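Local coordinates for protein aminotransferase (Paracoccus denitrificans, PDB 4GRX) that probably transfers amino groups from amine donors to keto acceptors as a class III omega-aminotransferase, using pyridoxal phosphate held on a lysine as a Schiff base, at residues 30-34 / 35-39; 171-174 / 175-179; 374-378 / 379-383; 435-438 / 439-443. All coordinates share one frame; numbering follows the deposited sequence.

Interaction 1 of 4, residues 30-34 / 35-39. With DAV (delta-amino valeric acid), chain F.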
loop_
_atom_site.group_PDB
_atom_site.type_symbol
_atom_site.label_atom_id
_atom_site.label_comp_id
_atom_site.label_asym_id
_atom_site.label_seq_id
_atom_site.Cartn_x
_atom_site.Cartn_y
_atom_site.Cartn_z
ATOM N N GLY A 30 2.356 1.623 15.524
ATOM C CA GLY A 30 1.007 1.387 15.059
ATOM C C GLY A 30 0.418 0.172 15.737
ATOM O O GLY A 30 1.094 -0.864 15.875
ATOM N N PHE A 31 -0.849 0.299 16.146
ATOM C CA PHE A 31 -1.597 -0.784 16.790
ATOM C C PHE A 31 -0.763 -1.354 17.915
ATOM O O PHE A 31 -0.534 -2.555 17.984
ATOM C CB PHE A 31 -1.925 -1.898 15.801
ATOM C CG PHE A 31 -3.066 -1.587 14.872
ATOM C CD1 PHE A 31 -4.352 -1.386 15.362
ATOM C CD2 PHE A 31 -2.861 -1.538 13.491
ATOM C CE1 PHE A 31 -5.398 -1.124 14.490
ATOM C CE2 PHE A 31 -3.911 -1.285 12.617
ATOM C CZ PHE A 31 -5.176 -1.080 13.119
ATOM N N THR A 32 -0.280 -0.468 18.778
ATOM C CA THR A 32 0.581 -0.865 19.865
ATOM C C THR A 32 0.029 -0.201 21.126
ATOM O O THR A 32 -0.152 1.024 21.156
ATOM C CB THR A 32 2.047 -0.463 19.571
ATOM O OG1 THR A 32 2.510 -1.157 18.398
ATOM C CG2 THR A 32 2.965 -0.779 20.737
ATOM N N ASP A 33 -0.283 -1.008 22.144
ATOM C CA ASP A 33 -0.696 -0.458 23.422
ATOM C C ASP A 33 0.489 0.271 24.062
ATOM O O ASP A 33 1.504 -0.342 24.404
ATOM C CB ASP A 33 -1.255 -1.532 24.357
ATOM C CG ASP A 33 -1.849 -0.936 25.636
ATOM O OD1 ASP A 33 -3.048 -0.558 25.619
ATOM O OD2 ASP A 33 -1.123 -0.845 26.658
ATOM N N MET A 34 0.348 1.585 24.211
ATOM C CA MET A 34 1.455 2.432 24.647
ATOM C C MET A 34 1.835 2.292 26.135
ATOM O O MET A 34 3.020 2.291 26.462
ATOM C CB MET A 34 1.211 3.894 24.241
ATOM C CG MET A 34 1.171 4.119 22.730
ATOM S SD MET A 34 2.680 3.633 21.851
ATOM C CE MET A 34 3.912 4.735 22.559
ATOM N N PRO A 35 0.851 2.153 27.044
ATOM C CA PRO A 35 1.296 1.873 28.430
ATOM C C PRO A 35 2.038 0.523 28.650
ATOM O O PRO A 35 2.876 0.443 29.564
ATOM C CB PRO A 35 -0.008 1.945 29.240
ATOM C CG PRO A 35 -0.882 2.851 28.437
ATOM C CD PRO A 35 -0.585 2.488 27.000
ATOM N N SER A 36 1.731 -0.501 27.835
ATOM C CA SER A 36 2.454 -1.785 27.840
ATOM C C SER A 36 3.876 -1.634 27.329
ATOM O O SER A 36 4.815 -2.189 27.906
ATOM C CB SER A 36 1.774 -2.820 26.946
ATOM O OG SER A 36 0.765 -3.536 27.617
ATOM N N VAL A 37 4.030 -0.890 26.234
ATOM C CA VAL A 37 5.323 -0.748 25.577
ATOM C C VAL A 37 6.254 0.197 26.369
ATOM O O VAL A 37 7.473 0.058 26.327
ATOM C CB VAL A 37 5.148 -0.321 24.101
ATOM C CG1 VAL A 37 5.307 1.187 23.938
ATOM C CG2 VAL A 37 6.141 -1.043 23.214
ATOM N N HIS A 38 5.680 1.145 27.107
ATOM C CA HIS A 38 6.480 2.019 27.968
ATOM C C HIS A 38 6.987 1.290 29.174
ATOM O O HIS A 38 8.165 1.370 29.508
ATOM C CB HIS A 38 5.682 3.245 28.386
ATOM C CG HIS A 38 5.536 4.263 27.293
ATOM N ND1 HIS A 38 6.568 4.622 26.494
ATOM C CD2 HIS A 38 4.440 5.014 26.878
ATOM C CE1 HIS A 38 6.152 5.551 25.608
ATOM N NE2 HIS A 38 4.853 5.794 25.844
ATOM N N GLN A 39 6.082 0.555 29.815
ATOM C CA GLN A 39 6.362 -0.204 31.015
ATOM C C GLN A 39 7.251 -1.436 30.737
ATOM O O GLN A 39 8.110 -1.762 31.543
ATOM C CB GLN A 39 5.030 -0.589 31.674
ATOM C CG GLN A 39 5.100 -1.379 32.970
ATOM C CD GLN A 39 3.854 -2.252 33.170
ATOM O OE1 GLN A 39 3.208 -2.683 32.197
ATOM N NE2 GLN A 39 3.512 -2.522 34.434
HETATM O OXT DAV F . -7.666 -4.283 15.094
HETATM O O DAV F . -6.150 -4.278 16.755
HETATM C CB DAV F . -5.243 -5.120 13.468
HETATM C CG DAV F . -4.868 -6.333 12.625
HETATM C CD DAV F . -4.139 -5.853 11.375
HETATM N N DAV F . -4.379 -6.757 10.244
HETATM C C DAV F . -6.572 -4.632 15.621
HETATM C C1 DAV F . -5.688 -5.640 14.843
#
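The Phe31 ring takes the delta-amino valeric acid on one face: DAV CB lies 4.0 Å above its plane, over the centre, while Phe31 CD1 comes 3.7 Å from DAV O. Phe97 of the second subunit meets the same ring edge-to-face. A phenyl group suits this place because it offers the methylene chain a broad apolar surface. A second flat group, the Asp33 carboxylate, receives Ser36 N on the anti side of OD2, at 3.1 Å and 15° out of plane. Asp33 CG stands opposite the backbone N (chi1 -173°), which swings the acid forward over the first helical turn. Pro35 fits there because an N-H in that turn would have no helical carbonyl to meet; its CD lies 3.4 Å from Asp33 OD2. Ser36 OG is hydrogen-bonded to Asn417. Were Asp33 an alanine, Ser36 N would probably lose its capping acceptor and the helix start might fray. Behind the cap, Met34 bends at chi2 and chi3, carrying CE to 3.6 Å from His38 NE2, an atom hydrogen-bonded to Glu324 of the second subunit. The whole is an N-capped helix start, joined to a ligand-pocket wall at the dimer interface.

Interaction 2 of 4, residues 171-174 / 175-179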
loop_
_atom_site.group_PDB
_atom_site.type_symbol
_atom_site.label_atom_id
_atom_site.label_comp_id
_atom_site.label_asym_id
_atom_site.label_seq_id
_atom_site.Cartn_x
_atom_site.Cartn_y
_atom_site.Cartn_z
ATOM N N SER A 171 -13.105 3.087 6.265
ATOM C CA SER A 171 -14.541 3.384 6.253
ATOM C C SER A 171 -15.297 2.079 6.068
ATOM O O SER A 171 -16.446 1.932 6.503
ATOM C CB SER A 171 -14.892 4.342 5.126
ATOM O OG SER A 171 -14.254 5.588 5.301
ATOM N N MET A 172 -14.618 1.122 5.439
ATOM C CA MET A 172 -15.157 -0.207 5.245
ATOM C C MET A 172 -15.155 -1.047 6.556
ATOM O O MET A 172 -16.000 -1.927 6.773
ATOM C CB MET A 172 -14.369 -0.878 4.136
ATOM C CG MET A 172 -14.635 -0.281 2.765
ATOM S SD MET A 172 -14.007 -1.409 1.510
ATOM C CE MET A 172 -12.542 -0.515 1.045
ATOM N N THR A 173 -14.215 -0.717 7.433
ATOM C CA THR A 173 -13.966 -1.438 8.662
ATOM C C THR A 173 -14.971 -1.016 9.734
ATOM O O THR A 173 -15.121 0.158 10.026
ATOM C CB THR A 173 -12.495 -1.193 9.084
ATOM O OG1 THR A 173 -11.634 -1.891 8.161
ATOM C CG2 THR A 173 -12.223 -1.624 10.525
ATOM N N GLY A 174 -15.666 -1.972 10.320
ATOM C CA GLY A 174 -16.714 -1.620 11.264
ATOM C C GLY A 174 -16.256 -1.710 12.701
ATOM O O GLY A 174 -16.559 -2.689 13.368
ATOM N N LYS A 175 -15.562 -0.675 13.178
ATOM C CA LYS A 175 -14.935 -0.653 14.508
ATOM C C LYS A 175 -15.033 0.743 15.167
ATOM O O LYS A 175 -14.804 1.757 14.493
ATOM C CB LYS A 175 -13.441 -0.986 14.388
ATOM C CG LYS A 175 -13.105 -2.380 13.923
ATOM C CD LYS A 175 -12.598 -3.210 15.076
ATOM C CE LYS A 175 -12.636 -4.681 14.718
ATOM N NZ LYS A 175 -11.815 -5.506 15.662
ATOM N N PRO A 176 -15.297 0.804 16.496
ATOM C CA PRO A 176 -15.435 2.129 17.099
ATOM C C PRO A 176 -14.236 3.054 16.871
ATOM O O PRO A 176 -14.420 4.266 16.786
ATOM C CB PRO A 176 -15.588 1.824 18.598
ATOM C CG PRO A 176 -16.051 0.408 18.660
ATOM C CD PRO A 176 -15.381 -0.268 17.509
ATOM N N TYR A 177 -13.032 2.507 16.764
ATOM C CA TYR A 177 -11.836 3.342 16.792
ATOM C C TYR A 177 -11.615 4.271 15.591
ATOM O O TYR A 177 -10.853 5.244 15.696
ATOM C CB TYR A 177 -10.571 2.528 17.080
ATOM C CG TYR A 177 -10.218 1.495 16.035
ATOM C CD1 TYR A 177 -10.120 0.138 16.376
ATOM C CD2 TYR A 177 -9.956 1.867 14.703
ATOM C CE1 TYR A 177 -9.783 -0.806 15.431
ATOM C CE2 TYR A 177 -9.619 0.924 13.755
ATOM C CZ TYR A 177 -9.537 -0.405 14.121
ATOM O OH TYR A 177 -9.205 -1.351 13.169
ATOM N N ASN A 178 -12.285 4.015 14.469
ATOM C CA ASN A 178 -12.147 4.915 13.323
ATOM C C ASN A 178 -12.774 6.311 13.482
ATOM O O ASN A 178 -12.600 7.196 12.634
ATOM C CB ASN A 178 -12.551 4.207 12.036
ATOM C CG ASN A 178 -11.463 3.258 11.556
ATOM O OD1 ASN A 178 -10.266 3.579 11.644
ATOM N ND2 ASN A 178 -11.861 2.083 11.052
ATOM N N SER A 179 -13.479 6.521 14.591
ATOM C CA SER A 179 -14.022 7.835 14.886
ATOM C C SER A 179 -12.910 8.838 15.200
ATOM O O SER A 179 -13.119 10.034 15.077
ATOM C CB SER A 179 -14.987 7.751 16.050
ATOM O OG SER A 179 -14.294 7.287 17.185
#
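Lys175 runs past Thr173 and over Tyr177 on its way to a distant carbonyl. Its CB sits 3.8 Å above one face of the Tyr177 ring, offset toward the rim. Lys175 CG comes next, 3.6 Å from Thr173 CG2. At chi2 (-106°) the chain bends; from there CD and CE continue almost straight and deliver NZ to the carbonyl O of Ala240, to which it is hydrogen-bonded. Lysine suits such a course, its methylenes packing on apolar neighbours while the ammonium finds a polar partner farther off. The Thr173 methyl, CG2, is the common meeting point: Asn178 ND2 approaches it at 3.8 Å, the two side chains crossing at about a right angle, and Tyr177 OH reaches it at 4.0 Å. Threonine serves both needs here, since OG1 turns the other way, giving its proton to Ser169 O and accepting from the backbone N of His163 and Gly164. Beyond, Pro176 O accepts both Ser179 N and Ser179 OG, the hydroxyl at 3.0 Å, which ties the short 3-10 turn together. This loop between a helix and the next strand presents Tyr177, beside Tyr162, to the delta-amino valeric acid pocket.

Interaction 3 of 4, residues 374-378 / 379-383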
loop_
_atom_site.group_PDB
_atom_site.type_symbol
_atom_site.label_atom_id
_atom_site.label_comp_id
_atom_site.label_asym_id
_atom_site.label_seq_id
_atom_site.Cartn_x
_atom_site.Cartn_y
_atom_site.Cartn_z
ATOM N N ARG A 374 -12.354 -27.648 25.765
ATOM C CA ARG A 374 -11.850 -27.926 27.113
ATOM C C ARG A 374 -11.579 -26.605 27.849
ATOM O O ARG A 374 -12.005 -26.443 29.001
ATOM C CB ARG A 374 -10.600 -28.833 27.069
ATOM C CG ARG A 374 -10.120 -29.373 28.418
ATOM C CD ARG A 374 -9.037 -30.448 28.285
ATOM N NE ARG A 374 -7.814 -29.993 27.603
ATOM C CZ ARG A 374 -7.500 -30.236 26.319
ATOM N NH1 ARG A 374 -8.310 -30.948 25.533
ATOM N NH2 ARG A 374 -6.361 -29.766 25.807
ATOM N N ILE A 375 -10.914 -25.662 27.171
ATOM C CA ILE A 375 -10.539 -24.379 27.779
ATOM C C ILE A 375 -11.740 -23.488 28.095
ATOM O O ILE A 375 -11.745 -22.791 29.100
ATOM C CB ILE A 375 -9.459 -23.643 26.950
ATOM C CG1 ILE A 375 -8.140 -24.421 27.022
ATOM C CG2 ILE A 375 -9.174 -22.260 27.515
ATOM C CD1 ILE A 375 -7.084 -23.979 26.033
ATOM N N ALA A 376 -12.765 -23.544 27.252
ATOM C CA ALA A 376 -13.969 -22.728 27.408
ATOM C C ALA A 376 -14.844 -23.142 28.593
ATOM O O ALA A 376 -15.858 -22.500 28.876
ATOM C CB ALA A 376 -14.787 -22.769 26.131
ATOM N N ASP A 377 -14.456 -24.212 29.281
ATOM C CA ASP A 377 -15.273 -24.778 30.361
ATOM C C ASP A 377 -15.478 -23.849 31.564
ATOM O O ASP A 377 -16.528 -23.892 32.211
ATOM C CB ASP A 377 -14.674 -26.095 30.850
ATOM C CG ASP A 377 -15.697 -26.979 31.528
ATOM O OD1 ASP A 377 -16.909 -26.830 31.235
ATOM O OD2 ASP A 377 -15.286 -27.830 32.348
ATOM N N ARG A 378 -14.479 -23.018 31.844
ATOM C CA ARG A 378 -14.469 -22.143 33.012
ATOM C C ARG A 378 -15.511 -21.003 33.019
ATOM O O ARG A 378 -16.119 -20.705 31.985
ATOM C CB ARG A 378 -13.065 -21.583 33.186
ATOM C CG ARG A 378 -12.515 -20.949 31.934
ATOM C CD ARG A 378 -11.106 -20.502 32.184
ATOM N NE ARG A 378 -10.159 -21.494 31.713
ATOM C CZ ARG A 378 -8.943 -21.647 32.210
ATOM N NH1 ARG A 378 -8.537 -20.887 33.214
ATOM N NH2 ARG A 378 -8.137 -22.569 31.709
ATOM N N PRO A 379 -15.729 -20.381 34.208
ATOM C CA PRO A 379 -16.670 -19.259 34.420
ATOM C C PRO A 379 -16.488 -18.045 33.505
ATOM O O PRO A 379 -17.476 -17.423 33.132
ATOM C CB PRO A 379 -16.399 -18.837 35.874
ATOM C CG PRO A 379 -15.881 -20.057 36.541
ATOM C CD PRO A 379 -15.179 -20.873 35.491
ATOM N N ASN A 380 -15.250 -17.715 33.145
ATOM C CA ASN A 380 -14.948 -16.446 32.449
ATOM C C ASN A 380 -14.687 -16.511 30.944
ATOM O O ASN A 380 -14.178 -15.555 30.360
ATOM C CB ASN A 380 -13.786 -15.717 33.140
ATOM C CG ASN A 380 -14.108 -15.337 34.576
ATOM O OD1 ASN A 380 -13.416 -15.738 35.497
ATOM N ND2 ASN A 380 -15.174 -14.577 34.767
ATOM N N ILE A 381 -15.031 -17.637 30.325
ATOM C CA ILE A 381 -15.074 -17.742 28.878
ATOM C C ILE A 381 -16.532 -17.907 28.507
ATOM O O ILE A 381 -17.201 -18.806 29.006
ATOM C CB ILE A 381 -14.278 -18.959 28.357
ATOM C CG1 ILE A 381 -12.776 -18.833 28.686
ATOM C CG2 ILE A 381 -14.522 -19.167 26.868
ATOM C CD1 ILE A 381 -12.160 -17.470 28.419
ATOM N N GLY A 382 -17.024 -17.028 27.641
ATOM C CA GLY A 382 -18.417 -17.052 27.205
ATOM C C GLY A 382 -18.684 -18.107 26.156
ATOM O O GLY A 382 -19.737 -18.732 26.160
ATOM N N GLU A 383 -17.723 -18.298 25.255
ATOM C CA GLU A 383 -17.835 -19.245 24.143
ATOM C C GLU A 383 -16.476 -19.431 23.480
ATOM O O GLU A 383 -15.557 -18.621 23.666
ATOM C CB GLU A 383 -18.846 -18.754 23.095
ATOM C CG GLU A 383 -18.324 -17.655 22.166
ATOM C CD GLU A 383 -19.174 -17.433 20.928
ATOM O OE1 GLU A 383 -20.073 -18.248 20.634
ATOM O OE2 GLU A 383 -18.952 -16.425 20.237
#
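Two successive type I beta turns, sharing Arg378, carry the chain from the end of helix 357-375 into strand 381-387, and across them Ile381 folds back on Ala376 and Arg378. Ile381 CG2 lies 3.6 Å from Ala376 CA and 3.7 Å from Ala376 CB, ordinary van der Waals contact, which the small alanine just past the helix end allows. The other branch, CG1, meets Arg378 CG at 3.9 Å, so the beta-branched side chain spans both turns. Arg378 has chi1 near 52°, which places CG between its backbone N and carbonyl carbon and leads the chain back beneath the helix end. There Arg378 NE makes a weak hydrogen bond of 3.3 Å to Ile375 O, which lies at the edge of the guanidinium in its plane, with an N-H...O angle of 156°. The far nitrogens go elsewhere: NH1 forms a salt bridge with Asp458 and NH2 with Glu454, both on helix 443-463. Arginine suits the place because one flat group can serve all three partners. Pro379, with phi held near -54°, fits the second position of the second turn. Trimming Ile381 to an alanine is likely to open a gap beside Ala376 and leave the Arg378 methylenes less firmly supported. The arrangement is a helix-to-strand connection, entering the edge of a three-stranded antiparallel sheet.

Interaction 4 of 4, residues 435-438 / 439-443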
loop_
_atom_site.group_PDB
_atom_site.type_symbol
_atom_site.label_atom_id
_atom_site.label_comp_id
_atom_site.label_asym_id
_atom_site.label_seq_id
_atom_site.Cartn_x
_atom_site.Cartn_y
_atom_site.Cartn_z
ATOM N N LEU A 435 -6.363 -17.183 18.279
ATOM C CA LEU A 435 -5.299 -18.116 18.012
ATOM C C LEU A 435 -5.324 -18.409 16.523
ATOM O O LEU A 435 -6.358 -18.853 15.974
ATOM C CB LEU A 435 -5.513 -19.384 18.824
ATOM C CG LEU A 435 -5.338 -19.331 20.344
ATOM C CD1 LEU A 435 -5.644 -20.699 20.945
ATOM C CD2 LEU A 435 -3.933 -18.876 20.749
ATOM N N CYS A 436 -4.211 -18.110 15.859
ATOM C CA CYS A 436 -4.073 -18.349 14.420
ATOM C C CYS A 436 -2.635 -18.719 14.060
ATOM O O CYS A 436 -1.959 -17.982 13.321
ATOM C CB CYS A 436 -4.577 -17.146 13.598
ATOM S SG CYS A 436 -3.739 -15.566 13.903
ATOM N N PRO A 437 -2.167 -19.880 14.569
ATOM C CA PRO A 437 -0.768 -20.303 14.436
ATOM C C PRO A 437 -0.381 -20.647 12.987
ATOM O O PRO A 437 -1.264 -20.864 12.156
ATOM C CB PRO A 437 -0.691 -21.568 15.316
ATOM C CG PRO A 437 -2.094 -21.917 15.703
ATOM C CD PRO A 437 -3.036 -20.981 15.027
ATOM N N PRO A 438 0.931 -20.711 12.677
ATOM C CA PRO A 438 1.287 -21.173 11.325
ATOM C C PRO A 438 0.745 -22.580 11.024
ATOM O O PRO A 438 0.483 -23.385 11.930
ATOM C CB PRO A 438 2.817 -21.208 11.352
ATOM C CG PRO A 438 3.218 -20.350 12.496
ATOM C CD PRO A 438 2.127 -20.482 13.509
ATOM N N PHE A 439 0.584 -22.860 9.739
ATOM C CA PHE A 439 0.152 -24.177 9.285
ATOM C C PHE A 439 1.170 -25.284 9.610
ATOM O O PHE A 439 0.788 -26.424 9.839
ATOM C CB PHE A 439 -0.161 -24.146 7.784
ATOM C CG PHE A 439 -1.246 -23.159 7.381
ATOM C CD1 PHE A 439 -1.436 -22.841 6.036
ATOM C CD2 PHE A 439 -2.074 -22.543 8.332
ATOM C CE1 PHE A 439 -2.431 -21.950 5.651
ATOM C CE2 PHE A 439 -3.067 -21.646 7.949
ATOM C CZ PHE A 439 -3.248 -21.349 6.607
ATOM N N ILE A 440 2.456 -24.950 9.652
ATOM C CA ILE A 440 3.525 -25.925 9.956
ATOM C C ILE A 440 3.524 -26.461 11.404
ATOM O O ILE A 440 4.462 -27.159 11.824
ATOM C CB ILE A 440 4.930 -25.361 9.633
ATOM C CG1 ILE A 440 5.238 -24.136 10.510
ATOM C CG2 ILE A 440 5.035 -25.000 8.157
ATOM C CD1 ILE A 440 6.711 -23.969 10.813
ATOM N N LEU A 441 2.466 -26.145 12.146
ATOM C CA LEU A 441 2.367 -26.440 13.573
ATOM C C LEU A 441 2.171 -27.929 13.865
ATOM O O LEU A 441 1.248 -28.553 13.320
ATOM C CB LEU A 441 1.217 -25.647 14.203
ATOM C CG LEU A 441 1.219 -25.610 15.730
ATOM C CD1 LEU A 441 2.131 -24.491 16.230
ATOM C CD2 LEU A 441 -0.196 -25.440 16.257
ATOM N N THR A 442 3.020 -28.463 14.750
ATOM C CA THR A 442 3.014 -29.883 15.121
ATOM C C THR A 442 2.139 -30.121 16.356
ATOM O O THR A 442 1.945 -29.212 17.163
ATOM C CB THR A 442 4.448 -30.419 15.410
ATOM O OG1 THR A 442 4.929 -29.906 16.667
ATOM C CG2 THR A 442 5.442 -30.071 14.285
ATOM N N GLU A 443 1.625 -31.340 16.511
ATOM C CA GLU A 443 0.763 -31.682 17.653
ATOM C C GLU A 443 1.370 -31.282 18.992
ATOM O O GLU A 443 0.647 -30.900 19.911
ATOM C CB GLU A 443 0.408 -33.174 17.657
ATOM C CG GLU A 443 -0.265 -33.635 16.371
ATOM C CD GLU A 443 -0.567 -35.121 16.338
ATOM O OE1 GLU A 443 -0.490 -35.770 17.401
ATOM O OE2 GLU A 443 -0.895 -35.644 15.247
#
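With chi1 at -166° and chi2 at 85°, Leu441 turns its branched end back toward the ring of Pro437, and Ile440, at chi1 63°, sets CG1 between its backbone N and carbonyl carbon, facing Pro438. Both side chains belong to a type I beta turn, Pro438 to Leu441, in the loop between strand 432-435 and helix 443-463. A weak hydrogen bond closes it, Leu441 N to Pro438 O at 3.4 Å. The two prolines keep the approach extended and bring no N-H of their own to satisfy, a good choice for a buried loop; Pro437 O is taken up by Arg276. Phe439, at the second position of the turn, sends its ring away from the prolines, against Val361 and Val72, and its ring lies obliquely to the preceding peptide, Phe439 CD2 being 3.9 Å from Pro438 C. Asn360 bonds to the carbonyls of Phe439 and Leu441, tying the turn to helix 357-375. Leucine suits the turn's last position because its flexible fork can cover a proline ring while also packing on Met446. Thr442 then acts as N-cap of helix 443-463. Two apolar contacts complete the fit: Ile440 CG1 touches Pro438 CB at 3.9 Å, and Leu441 CD2 lies 4.0 Å from both Pro437 CB and Pro437 CG.

In the fold
The four contacts follow one another along the chain; each is local, interaction 1 starting a helix and the other three rounding a turn or loop, and none nests in or crosses another. Interaction 1 begins helix 34-40 at the subunit interface, and interaction 2, far along the sequence, leaves helix 167-172 in the part of the fold built on the seven-stranded sheet. These two meet at the ligand pocket, where Phe31 CE1 is 4.0 Å from Tyr177 OH. Interactions 3 and 4 lie at the three-stranded antiparallel sheet: interaction 3 leads into strand 381-387, and interaction 4 leaves strand 432-435 for helix 443-463. Their nearest atoms stay about 6 Å apart, yet both border helices 357-375 and 443-463.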